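Macrophage migration inhibitory factor (Plasmodium berghei, PDB 2WKB) is a member of the macrophage migration inhibitory factor family, small alpha/beta proteins built of beta-alpha-beta units, and is found here as a trimer. Local coordinates at residues E22-I27 / A36-N41; C58-T63 / K82-H87. One frame throughout, in Å; residues are numbered along the deposited sequence.

Both contacts are buried, and each lays a helix on the same mixed sheet: contact 1 sets helix 13-31 against strand 39-44, contact 2 sets helix 73-88 against strand 58-63. Each belongs to its own beta-alpha-beta unit. Their chemistry differs with their place. Contact 1 lies at an outermost strand of the chain's sheet, next to the second subunit, and combines a carboxylate, a hydroxyl and a water with two isoleucines. Contact 2 reaches an inner strand and is purely apolar across its two segments. The helices also touch side by side, through Ile83 against Ala26 and a probable hydrogen bond between Glu22 OE1 and His87 NE2 (2.9 Å).

Contact 1. Residues E22-I27 / A36-N41; sequences EIEDAI and AYIMSN
Ser40 OG donates a hydrogen bond to Glu24 OE2 at 2.7 Å, joining the helix to the strand. The hydroxyl meets the oxygen on its anti side, 26° out of the carboxylate plane, so it approaches with a clear tilt. Ser40 chi1 of 72° sets OG between the backbone N and the carbonyl carbon, and the short side chain needs no further reach because Glu24 supplies the length: its chain runs extended beyond CG (chi2 168°) toward the strand. A water takes up the same oxygen, giving one proton to Glu24 OE2 (2.7 Å) and the other to Ile38 O (2.9 Å), and thereby ties the carboxylate to the backbone just ahead of the strand. OE2 thus accepts at least these two bonds, while OE1 forms a salt bridge with Arg49 of the second subunit. This positive partner probably helps a buried glutamate keep its charge.

Helix 13-31 is the connection between the parallel neighbours 4-7 and 39-44 in a beta-alpha-beta crossover, and from Ile38, just ahead of the strand, to Asn41 the side chains alternate. Ile38 and Ser40 point toward the helix; Met39 and Asn41 point away. The sheet does not stop at this strand, since Met39 and Ser40 pair antiparallel with a strand of the second subunit.

Apolar packing completes the join one helical turn beyond Glu24. Ile27 and Ile38 reach toward each other tip to tip, their CD1 methyls 3.5 Å apart. Both branched chains are extended at their ends, which lets two isoleucines bridge the gap between helix and strand. The aliphatic part of Glu24 adds a looser touch, its CG lying 4.3 Å from Ile38 CG2.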
loop_
_atom_site.group_PDB
_atom_site.type_symbol
_atom_site.label_atom_id
_atom_site.label_comp_id
_atom_site.label_asym_id
_atom_site.label_seq_id
_atom_site.Cartn_x
_atom_site.Cartn_y
_atom_site.Cartn_z
ATOM N N GLU E 22 -9.860 3.452 -18.521
ATOM C CA GLU E 22 -11.218 2.987 -18.610
ATOM C C GLU E 22 -11.899 2.966 -17.228
ATOM O O GLU E 22 -13.074 3.357 -17.101
ATOM C CB GLU E 22 -11.297 1.597 -19.255
ATOM C CG GLU E 22 -10.991 1.655 -20.788
ATOM C CD GLU E 22 -11.357 0.347 -21.527
ATOM O OE1 GLU E 22 -12.221 -0.417 -21.018
ATOM O OE2 GLU E 22 -10.755 0.106 -22.616
ATOM N N ILE E 23 -11.111 2.592 -16.211
ATOM C CA ILE E 23 -11.605 2.600 -14.819
ATOM C C ILE E 23 -11.869 4.050 -14.394
ATOM O O ILE E 23 -12.930 4.340 -13.788
ATOM C CB ILE E 23 -10.614 1.876 -13.849
ATOM C CG1 ILE E 23 -10.676 0.388 -14.141
ATOM C CG2 ILE E 23 -11.076 2.124 -12.318
ATOM C CD1 ILE E 23 -9.620 -0.487 -13.379
ATOM N N GLU E 24 -10.924 4.951 -14.687
ATOM C CA GLU E 24 -11.166 6.392 -14.442
ATOM C C GLU E 24 -12.450 6.904 -15.111
ATOM O O GLU E 24 -13.221 7.625 -14.474
ATOM C CB GLU E 24 -9.958 7.246 -14.826
ATOM C CG GLU E 24 -8.714 6.948 -14.050
ATOM C CD GLU E 24 -7.442 7.603 -14.645
ATOM O OE1 GLU E 24 -7.565 8.236 -15.714
ATOM O OE2 GLU E 24 -6.353 7.453 -14.015
ATOM N N ASP E 25 -12.692 6.502 -16.362
ATOM C CA ASP E 25 -13.884 6.898 -17.133
ATOM C C ASP E 25 -15.132 6.358 -16.387
ATOM O O ASP E 25 -16.167 7.074 -16.209
ATOM C CB ASP E 25 -13.905 6.278 -18.547
ATOM C CG ASP E 25 -12.911 6.904 -19.493
ATOM O OD1 ASP E 25 -12.497 8.084 -19.232
ATOM O OD2 ASP E 25 -12.540 6.156 -20.480
ATOM N N ALA E 26 -15.053 5.114 -15.950
ATOM C CA ALA E 26 -16.198 4.532 -15.212
ATOM C C ALA E 26 -16.495 5.283 -13.935
ATOM O O ALA E 26 -17.666 5.493 -13.624
ATOM C CB ALA E 26 -15.971 2.984 -14.893
ATOM N N ILE E 27 -15.464 5.640 -13.170
ATOM C CA ILE E 27 -15.645 6.390 -11.897
ATOM C C ILE E 27 -16.303 7.770 -12.245
ATOM O O ILE E 27 -17.328 8.212 -11.642
ATOM C CB ILE E 27 -14.296 6.614 -11.212
ATOM C CG1 ILE E 27 -13.709 5.271 -10.678
ATOM C CG2 ILE E 27 -14.447 7.613 -9.981
ATOM C CD1 ILE E 27 -12.267 5.385 -10.164
ATOM N N ALA E 36 -10.349 14.650 -12.094
ATOM C CA ALA E 36 -9.105 15.357 -12.303
ATOM C C ALA E 36 -8.070 15.105 -11.213
ATOM O O ALA E 36 -6.877 15.071 -11.515
ATOM C CB ALA E 36 -9.367 16.852 -12.448
ATOM N N TYR E 37 -8.478 14.957 -9.955
ATOM C CA TYR E 37 -7.456 14.824 -8.965
ATOM C C TYR E 37 -7.140 13.357 -8.670
ATOM O O TYR E 37 -6.431 13.056 -7.730
ATOM C CB TYR E 37 -7.847 15.563 -7.675
ATOM C CG TYR E 37 -7.782 17.071 -7.898
ATOM C CD1 TYR E 37 -6.575 17.779 -7.729
ATOM C CD2 TYR E 37 -8.919 17.787 -8.293
ATOM C CE1 TYR E 37 -6.505 19.152 -7.941
ATOM C CE2 TYR E 37 -8.850 19.157 -8.518
ATOM C CZ TYR E 37 -7.644 19.833 -8.341
ATOM O OH TYR E 37 -7.556 21.196 -8.566
ATOM N N ILE E 38 -7.656 12.452 -9.482
ATOM C CA ILE E 38 -7.540 11.065 -9.049
ATOM C C ILE E 38 -6.147 10.491 -9.328
ATOM O O ILE E 38 -5.574 10.809 -10.372
ATOM C CB ILE E 38 -8.684 10.244 -9.715
ATOM C CG1 ILE E 38 -8.975 8.910 -9.007
ATOM C CG2 ILE E 38 -8.549 10.197 -11.237
ATOM C CD1 ILE E 38 -10.156 8.147 -9.715
ATOM N N MET E 39 -5.603 9.701 -8.389
ATOM C CA MET E 39 -4.430 8.815 -8.723
ATOM C C MET E 39 -4.947 7.461 -9.068
ATOM O O MET E 39 -5.968 7.006 -8.471
ATOM C CB MET E 39 -3.476 8.647 -7.551
ATOM C CG MET E 39 -2.868 9.892 -7.111
ATOM S SD MET E 39 -1.720 9.395 -5.802
ATOM C CE MET E 39 -2.810 9.533 -4.397
ATOM N N SER E 40 -4.354 6.821 -10.101
ATOM C CA SER E 40 -4.655 5.422 -10.281
ATOM C C SER E 40 -3.370 4.662 -10.525
ATOM O O SER E 40 -2.342 5.263 -10.836
ATOM C CB SER E 40 -5.723 5.210 -11.333
ATOM O OG SER E 40 -5.219 5.456 -12.663
ATOM N N ASN E 41 -3.417 3.355 -10.310
ATOM C CA ASN E 41 -2.148 2.600 -10.421
ATOM C C ASN E 41 -2.462 1.164 -10.698
ATOM O O ASN E 41 -3.521 0.653 -10.309
ATOM C CB ASN E 41 -1.316 2.672 -9.110
ATOM C CG ASN E 41 0.066 2.066 -9.303
ATOM O OD1 ASN E 41 0.658 2.283 -10.359
ATOM N ND2 ASN E 41 0.582 1.304 -8.317
HETATM O O HOH W 1 -5.053 9.586 -12.966
#

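Contact 2. Residues C58-T63 / K82-H87; sequences CFVRLT and KILSNH
His87 N donates to Ile83 O at 2.9 Å, and this helical bond, with its neighbour from Asn86 N to Lys82 O (3.0 Å), frames the turn from which Leu84 reaches across to Val60 and Cys58. These backbone groups are paired within the helix, and what crosses to the strand is hydrocarbon.

On the helix side Leu84 alone makes the contact, through a single methyl. Its CD1 lies 3.6 Å from Val60 CG2 and 4.0 Å from Cys58 CB, so it rests against two residues that share one side of the strand. The two side chains Leu84 and Val60 cross obliquely. Leu84 chi1 of -62° places CG anti to the carbonyl carbon, and chi2 of 172° then extends CD1 outward to the sheet; the other branch, CD2, diverges from Val60. Leucine suits this place because the helix stands well off the strand, the nearest alpha carbons, those of Cys58 and Leu84, being 8.1 Å apart, and a long chain with a forked end can span that distance. Valine fits the opposite part: its beta branch sits comfortably in a strand and presents CG2 close to the backbone. Cys58 is small and meets the methyl with CB, while its SG stays farther off, 4.5 Å from Leu84 CD1.

Such packing of a helix on its own preceding strand belongs to a beta-alpha-beta unit, here strand 58-63, helix 73-88 and strand 95-100. Leu84 also touches Leu5 of strand 4-7, the antiparallel neighbour of strand 58-63. On the flank of the helix, Ile83 packs on Ile23 of helix 13-31, so the two helices lie side by side over one sheet, with strand 58-63 between strands 4-7 and 95-100.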
loop_
_atom_site.group_PDB
_atom_site.type_symbol
_atom_site.label_atom_id
_atom_site.label_comp_id
_atom_site.label_asym_id
_atom_site.label_seq_id
_atom_site.Cartn_x
_atom_site.Cartn_y
_atom_site.Cartn_z
ATOM N N CYS E 58 -7.545 -10.130 -8.829
ATOM C CA CYS E 58 -7.463 -8.674 -8.799
ATOM C C CYS E 58 -8.119 -8.093 -7.541
ATOM O O CYS E 58 -9.254 -8.438 -7.212
ATOM C CB CYS E 58 -8.109 -8.076 -10.052
ATOM S SG CYS E 58 -7.443 -8.707 -11.609
ATOM N N PHE E 59 -7.405 -7.209 -6.849
ATOM C CA PHE E 59 -7.936 -6.538 -5.686
ATOM C C PHE E 59 -7.937 -5.088 -6.107
ATOM O O PHE E 59 -6.859 -4.531 -6.402
ATOM C CB PHE E 59 -7.001 -6.741 -4.523
ATOM C CG PHE E 59 -7.358 -5.909 -3.305
ATOM C CD1 PHE E 59 -8.684 -5.680 -2.951
ATOM C CD2 PHE E 59 -6.372 -5.378 -2.501
ATOM C CE1 PHE E 59 -9.017 -4.956 -1.818
ATOM C CE2 PHE E 59 -6.687 -4.650 -1.352
ATOM C CZ PHE E 59 -8.027 -4.417 -1.015
ATOM N N VAL E 60 -9.121 -4.439 -6.136
ATOM C CA VAL E 60 -9.155 -3.016 -6.490
ATOM C C VAL E 60 -9.529 -2.213 -5.226
ATOM O O VAL E 60 -10.514 -2.544 -4.565
ATOM C CB VAL E 60 -10.134 -2.722 -7.589
ATOM C CG1 VAL E 60 -10.111 -1.190 -8.002
ATOM C CG2 VAL E 60 -9.792 -3.555 -8.905
ATOM N N ARG E 61 -8.708 -1.258 -4.834
ATOM C CA ARG E 61 -9.001 -0.510 -3.624
ATOM C C ARG E 61 -9.211 0.976 -4.020
ATOM O O ARG E 61 -8.338 1.547 -4.689
ATOM C CB ARG E 61 -7.851 -0.632 -2.668
ATOM C CG ARG E 61 -8.164 0.088 -1.263
ATOM C CD ARG E 61 -7.138 -0.392 -0.190
ATOM N NE ARG E 61 -5.747 -0.262 -0.618
ATOM C CZ ARG E 61 -4.744 -1.008 -0.159
ATOM N NH1 ARG E 61 -3.523 -0.802 -0.620
ATOM N NH2 ARG E 61 -4.962 -1.942 0.775
ATOM N N LEU E 62 -10.346 1.575 -3.645
ATOM C CA LEU E 62 -10.621 2.916 -3.982
ATOM C C LEU E 62 -10.696 3.655 -2.646
ATOM O O LEU E 62 -11.422 3.222 -1.693
ATOM C CB LEU E 62 -11.935 3.036 -4.726
ATOM C CG LEU E 62 -11.864 2.287 -6.073
ATOM C CD1 LEU E 62 -12.484 0.870 -5.919
ATOM C CD2 LEU E 62 -12.667 3.200 -7.043
ATOM N N THR E 63 -9.910 4.725 -2.593
ATOM C CA THR E 63 -9.663 5.433 -1.332
ATOM C C THR E 63 -9.990 6.886 -1.515
ATOM O O THR E 63 -9.481 7.525 -2.429
ATOM C CB THR E 63 -8.214 5.252 -0.850
ATOM O OG1 THR E 63 -7.991 3.883 -0.559
ATOM C CG2 THR E 63 -8.011 6.014 0.492
ATOM N N LYS E 82 -16.494 -5.816 -14.702
ATOM C CA LYS E 82 -16.619 -6.022 -16.171
ATOM C C LYS E 82 -15.411 -5.590 -16.981
ATOM O O LYS E 82 -14.890 -6.371 -17.824
ATOM C CB LYS E 82 -17.859 -5.333 -16.751
ATOM C CG LYS E 82 -19.119 -5.697 -16.076
ATOM C CD LYS E 82 -19.651 -7.053 -16.404
ATOM C CE LYS E 82 -21.203 -6.995 -16.273
ATOM N NZ LYS E 82 -21.728 -7.358 -14.890
ATOM N N ILE E 83 -14.893 -4.398 -16.688
ATOM C CA ILE E 83 -13.654 -3.952 -17.284
ATOM C C ILE E 83 -12.478 -4.933 -17.023
ATOM O O ILE E 83 -11.693 -5.300 -17.952
ATOM C CB ILE E 83 -13.251 -2.547 -16.764
ATOM C CG1 ILE E 83 -14.246 -1.484 -17.276
ATOM C CG2 ILE E 83 -11.771 -2.209 -17.146
ATOM C CD1 ILE E 83 -14.135 -0.097 -16.516
ATOM N N LEU E 84 -12.308 -5.383 -15.795
ATOM C CA LEU E 84 -11.149 -6.271 -15.566
ATOM C C LEU E 84 -11.340 -7.689 -16.170
ATOM O O LEU E 84 -10.373 -8.308 -16.659
ATOM C CB LEU E 84 -10.908 -6.444 -14.062
ATOM C CG LEU E 84 -10.586 -5.151 -13.361
ATOM C CD1 LEU E 84 -10.565 -5.446 -11.845
ATOM C CD2 LEU E 84 -9.227 -4.615 -13.806
ATOM N N SER E 85 -12.548 -8.227 -16.095
ATOM C CA SER E 85 -12.732 -9.546 -16.644
ATOM C C SER E 85 -12.559 -9.468 -18.192
ATOM O O SER E 85 -12.047 -10.418 -18.799
ATOM C CB SER E 85 -14.069 -10.153 -16.223
ATOM O OG SER E 85 -15.091 -9.411 -16.802
ATOM N N ASN E 86 -12.914 -8.340 -18.804
ATOM C CA ASN E 86 -12.632 -8.088 -20.221
ATOM C C ASN E 86 -11.132 -7.984 -20.502
ATOM O O ASN E 86 -10.565 -8.826 -21.246
ATOM C CB ASN E 86 -13.460 -6.874 -20.762
ATOM C CG ASN E 86 -13.146 -6.536 -22.253
ATOM O OD1 ASN E 86 -12.890 -7.439 -23.055
ATOM N ND2 ASN E 86 -13.170 -5.232 -22.609
ATOM N N HIS E 87 -10.452 -7.015 -19.905
ATOM C CA HIS E 87 -9.053 -6.757 -20.229
ATOM C C HIS E 87 -8.038 -7.777 -19.672
ATOM O O HIS E 87 -6.982 -8.031 -20.291
ATOM C CB HIS E 87 -8.641 -5.337 -19.789
ATOM C CG HIS E 87 -9.252 -4.250 -20.617
ATOM N ND1 HIS E 87 -8.861 -4.001 -21.917
ATOM C CD2 HIS E 87 -10.254 -3.375 -20.350
ATOM C CE1 HIS E 87 -9.596 -3.014 -22.412
ATOM N NE2 HIS E 87 -10.444 -2.613 -21.479
#